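Long-range contact in aldehyde dehydrogenase 12 (Zea mays, PDB 6D97), which probably oxidises L-glutamate gamma-semialdehyde to glutamate with NAD+ as the last enzyme of proline catabolism in plants: residues V278-A283 against L292-F297. Numbering follows the deposited sequence.
Sequences VAEKLA and LEDAGF. With NAD (nicotinamide-adenine-dinucleotide), chain E.
Helix segment 278-283 packs on the end of the strand at 292-293 and the loop that follows, with the backbones nearest where the CA atoms of Ala-279 and Asp-294 lie 6.2 Å apart; no hydrogen bond links the two. Ala-279, whose lone methyl permits this closeness, sets CB 3.8 Å from CD2 of Leu-292, and the same methyl also touches CB of Asp-294. Leu-292, with CG anti to its carbonyl carbon (chi1 -59°), turns both methyls to the helix: CD1 lies between Ala-279 and Ala-283, one turn on, whose CB is 4.3 Å from it. With only methyls at these two positions, the branched leucine can lie close to the helix backbone. Beside this apolar patch, Glu-280 OE2 and Asp-294 OD2 are 4.3 Å apart, a like-charge approach probably eased by Arg-510, which forms a salt bridge with Glu-280 OE2. Another helix face serves the cofactor: Val-278 CG1 packs 3.4 Å from NAD C5A, and Leu-282 CD2 lies near N1A, apolar branches suited to the flat adenine. The contact joins helix 276-285 to strand 290-293, outermost in the parallel sheet within this chain, in the Rossmann-type beta-alpha-beta unit that begins with strand 269-273, whose Phe-272 touches Ala-279; helix 255-265 meets Leu-282.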
ATOM      1  N   VAL A 278       8.932 -18.505  29.335  1.00 38.35           N
ATOM      2  CA  VAL A 278       7.913 -17.592  29.847  1.00 41.64           C
ATOM      3  C   VAL A 278       6.922 -17.219  28.749  1.00 41.63           C
ATOM      4  O   VAL A 278       5.726 -17.041  29.008  1.00 42.41           O
ATOM      5  CB  VAL A 278       8.577 -16.344  30.458  1.00 38.14           C
ATOM      6  CG1 VAL A 278       7.527 -15.367  30.942  1.00 42.00           C
ATOM      7  CG2 VAL A 278       9.508 -16.732  31.595  1.00 24.26           C
ATOM      8  N   ALA A 279       7.402 -17.102  27.507  1.00 36.02           N
ATOM      9  CA  ALA A 279       6.529 -16.715  26.403  1.00 34.84           C
ATOM     10  C   ALA A 279       5.416 -17.732  26.189  1.00 31.67           C
ATOM     11  O   ALA A 279       4.258 -17.359  25.967  1.00 36.25           O
ATOM     12  CB  ALA A 279       7.349 -16.545  25.123  1.00 28.81           C
ATOM     13  N   GLU A 280       5.749 -19.024  26.250  1.00 31.07           N
ATOM     14  CA  GLU A 280       4.742 -20.061  26.045  1.00 41.25           C
ATOM     15  C   GLU A 280       3.794 -20.158  27.236  1.00 37.98           C
ATOM     16  O   GLU A 280       2.592 -20.388  27.058  1.00 47.12           O
ATOM     17  CB  GLU A 280       5.420 -21.406  25.778  1.00 38.92           C
ATOM     18  CG  GLU A 280       6.244 -21.444  24.499  1.00 41.75           C
ATOM     19  CD  GLU A 280       5.405 -21.185  23.263  1.00 42.97           C
ATOM     20  OE1 GLU A 280       4.234 -21.620  23.238  1.00 43.61           O
ATOM     21  OE2 GLU A 280       5.911 -20.537  22.324  1.00 46.41           O
ATOM     22  N   LYS A 281       4.317 -19.994  28.455  1.00 37.06           N
ATOM     23  CA  LYS A 281       3.460 -19.966  29.638  1.00 28.97           C
ATOM     24  C   LYS A 281       2.464 -18.815  29.560  1.00 38.70           C
ATOM     25  O   LYS A 281       1.268 -18.995  29.817  1.00 39.69           O
ATOM     26  CB  LYS A 281       4.315 -19.850  30.900  1.00 32.50           C
ATOM     27  CG  LYS A 281       3.529 -19.925  32.199  1.00 41.09           C
ATOM     28  CD  LYS A 281       4.325 -19.325  33.348  1.00 45.94           C
ATOM     29  CE  LYS A 281       3.655 -19.579  34.686  1.00 48.00           C
ATOM     30  NZ  LYS A 281       2.235 -19.144  34.669  1.00 48.23           N
ATOM     31  N   LEU A 282       2.946 -17.620  29.206  1.00 34.02           N
ATOM     32  CA  LEU A 282       2.052 -16.474  29.067  1.00 36.83           C
ATOM     33  C   LEU A 282       1.069 -16.676  27.922  1.00 43.12           C
ATOM     34  O   LEU A 282      -0.107 -16.309  28.036  1.00 41.62           O
ATOM     35  CB  LEU A 282       2.856 -15.191  28.857  1.00 29.54           C
ATOM     36  CG  LEU A 282       3.558 -14.592  30.077  1.00 36.89           C
ATOM     37  CD1 LEU A 282       3.948 -13.146  29.814  1.00 31.90           C
ATOM     38  CD2 LEU A 282       2.653 -14.684  31.287  1.00 30.68           C
ATOM     39  N   ALA A 283       1.532 -17.252  26.807  1.00 31.39           N
ATOM     40  CA  ALA A 283       0.635 -17.508  25.684  1.00 38.92           C
ATOM     41  C   ALA A 283      -0.488 -18.456  26.074  1.00 33.39           C
ATOM     42  O   ALA A 283      -1.592 -18.374  25.525  1.00 34.76           O
ATOM     43  CB  ALA A 283       1.417 -18.076  24.499  1.00 35.01           C
ATOM     44  N   LEU A 292       4.687 -12.153  20.710  1.00 30.50           N
ATOM     45  CA  LEU A 292       5.886 -12.704  21.317  1.00 25.57           C
ATOM     46  C   LEU A 292       7.119 -12.333  20.507  1.00 31.38           C
ATOM     47  O   LEU A 292       7.125 -12.437  19.276  1.00 31.51           O
ATOM     48  CB  LEU A 292       5.791 -14.228  21.435  1.00 27.51           C
ATOM     49  CG  LEU A 292       4.620 -14.754  22.264  1.00 34.54           C
ATOM     50  CD1 LEU A 292       4.580 -16.275  22.254  1.00 36.23           C
ATOM     51  CD2 LEU A 292       4.712 -14.228  23.689  1.00 35.74           C
ATOM     52  N   GLU A 293       8.153 -11.889  21.214  1.00 33.05           N
ATOM     53  CA  GLU A 293       9.526 -11.865  20.720  1.00 26.00           C
ATOM     54  C   GLU A 293      10.301 -12.787  21.656  1.00 34.58           C
ATOM     55  O   GLU A 293      10.893 -12.333  22.635  1.00 29.46           O
ATOM     56  CB  GLU A 293      10.101 -10.459  20.706  1.00 21.58           C
ATOM     57  N   ASP A 294      10.280 -14.081  21.367  1.00 41.47           N
ATOM     58  CA  ASP A 294      10.854 -15.067  22.269  1.00 46.04           C
ATOM     59  C   ASP A 294      12.314 -15.340  21.902  1.00 47.81           C
ATOM     60  O   ASP A 294      12.961 -14.570  21.185  1.00 39.63           O
ATOM     61  CB  ASP A 294      10.015 -16.336  22.257  1.00 40.84           C
ATOM     62  CG  ASP A 294       9.463 -16.650  20.885  1.00 57.74           C
ATOM     63  OD1 ASP A 294       9.779 -15.902  19.931  1.00 61.31           O
ATOM     64  OD2 ASP A 294       8.707 -17.638  20.767  1.00 66.85           O
ATOM     65  N   ALA A 295      12.840 -16.454  22.398  1.00 50.33           N
ATOM     66  CA  ALA A 295      14.244 -16.753  22.213  1.00 48.07           C
ATOM     67  C   ALA A 295      14.549 -17.027  20.742  1.00 54.71           C
ATOM     68  O   ALA A 295      13.662 -17.112  19.882  1.00 57.93           O
ATOM     69  CB  ALA A 295      14.657 -17.947  23.074  1.00 28.59           C
ATOM     70  N   GLY A 296      15.840 -17.156  20.461  1.00 40.40           N
ATOM     71  CA  GLY A 296      16.295 -17.536  19.142  1.00 47.00           C
ATOM     72  C   GLY A 296      17.574 -18.349  19.209  1.00 45.99           C
ATOM     73  O   GLY A 296      18.463 -18.040  19.998  1.00 46.91           O
ATOM     74  N   PHE A 297      17.660 -19.407  18.403  1.00 41.15           N
ATOM     75  CA  PHE A 297      18.912 -20.101  18.131  1.00 31.94           C
ATOM     76  C   PHE A 297      19.273 -19.795  16.691  1.00 35.37           C
ATOM     77  O   PHE A 297      18.864 -20.503  15.762  1.00 32.17           O
ATOM     78  CB  PHE A 297      18.786 -21.610  18.402  1.00 28.47           C
ATOM     79  CG  PHE A 297      20.091 -22.317  18.414  1.00 34.68           C
ATOM     80  CD1 PHE A 297      20.856 -22.372  19.562  1.00 36.89           C
ATOM     81  CD2 PHE A 297      20.580 -22.896  17.263  1.00 27.11           C
ATOM     82  CE1 PHE A 297      22.090 -23.008  19.559  1.00 41.45           C
ATOM     83  CE2 PHE A 297      21.808 -23.533  17.258  1.00 27.95           C
ATOM     84  CZ  PHE A 297      22.560 -23.592  18.407  1.00 35.05           C
TER
HETATM   85  PA  NAD E 601      12.659 -13.810  30.811  0.70 41.48           P
HETATM   86  O1A NAD E 601      11.524 -14.646  30.137  0.70 44.06           O
HETATM   87  O2A NAD E 601      13.404 -14.360  31.925  0.70 42.74           O
HETATM   88  O5B NAD E 601      12.331 -12.536  31.483  0.70 33.82           O
HETATM   89  C5B NAD E 601      11.917 -11.431  30.716  0.70 25.30           C
HETATM   90  C4B NAD E 601      10.858 -10.568  31.394  0.70 29.69           C
HETATM   91  O4B NAD E 601       9.645 -11.264  31.624  0.70 31.80           O
HETATM   92  C3B NAD E 601      11.316  -9.971  32.685  0.70 25.90           C
HETATM   93  O3B NAD E 601      10.854  -8.683  32.819  0.70 20.41           O
HETATM   94  C2B NAD E 601      10.700 -10.858  33.679  0.70 27.66           C
HETATM   95  O2B NAD E 601      10.517 -10.202  34.876  0.70 25.50           O
HETATM   96  C1B NAD E 601       9.421 -11.189  33.007  0.70 25.13           C
HETATM   97  N9A NAD E 601       8.789 -12.416  33.444  0.70 23.84           N
HETATM   98  C8A NAD E 601       9.383 -13.617  33.787  0.70 15.63           C
HETATM   99  N7A NAD E 601       8.433 -14.503  34.104  0.70 26.23           N
HETATM  100  C5A NAD E 601       7.181 -13.911  33.966  0.70 25.45           C
HETATM  101  C6A NAD E 601       5.876 -14.330  34.145  0.70 30.42           C
HETATM  102  N6A NAD E 601       5.617 -15.674  34.579  0.70 26.47           N
HETATM  103  N1A NAD E 601       4.857 -13.488  33.919  0.70 28.10           N
HETATM  104  C2A NAD E 601       5.067 -12.211  33.508  0.70 27.52           C
HETATM  105  N3A NAD E 601       6.335 -11.762  33.320  0.70 30.40           N
HETATM  106  C4A NAD E 601       7.389 -12.576  33.536  0.70 22.24           C
HETATM  107  O3  NAD E 601      13.808 -13.368  30.009  0.70 46.70           O
HETATM  108  PN  NAD E 601      15.326 -13.790  30.210  0.70 46.70           P
HETATM  109  O1N NAD E 601      16.013 -13.222  28.915  0.70 43.12           O
HETATM  110  O2N NAD E 601      15.935 -13.108  31.400  0.70 38.01           O
HETATM  111  O5D NAD E 601      15.562 -15.276  30.262  0.70 43.72           O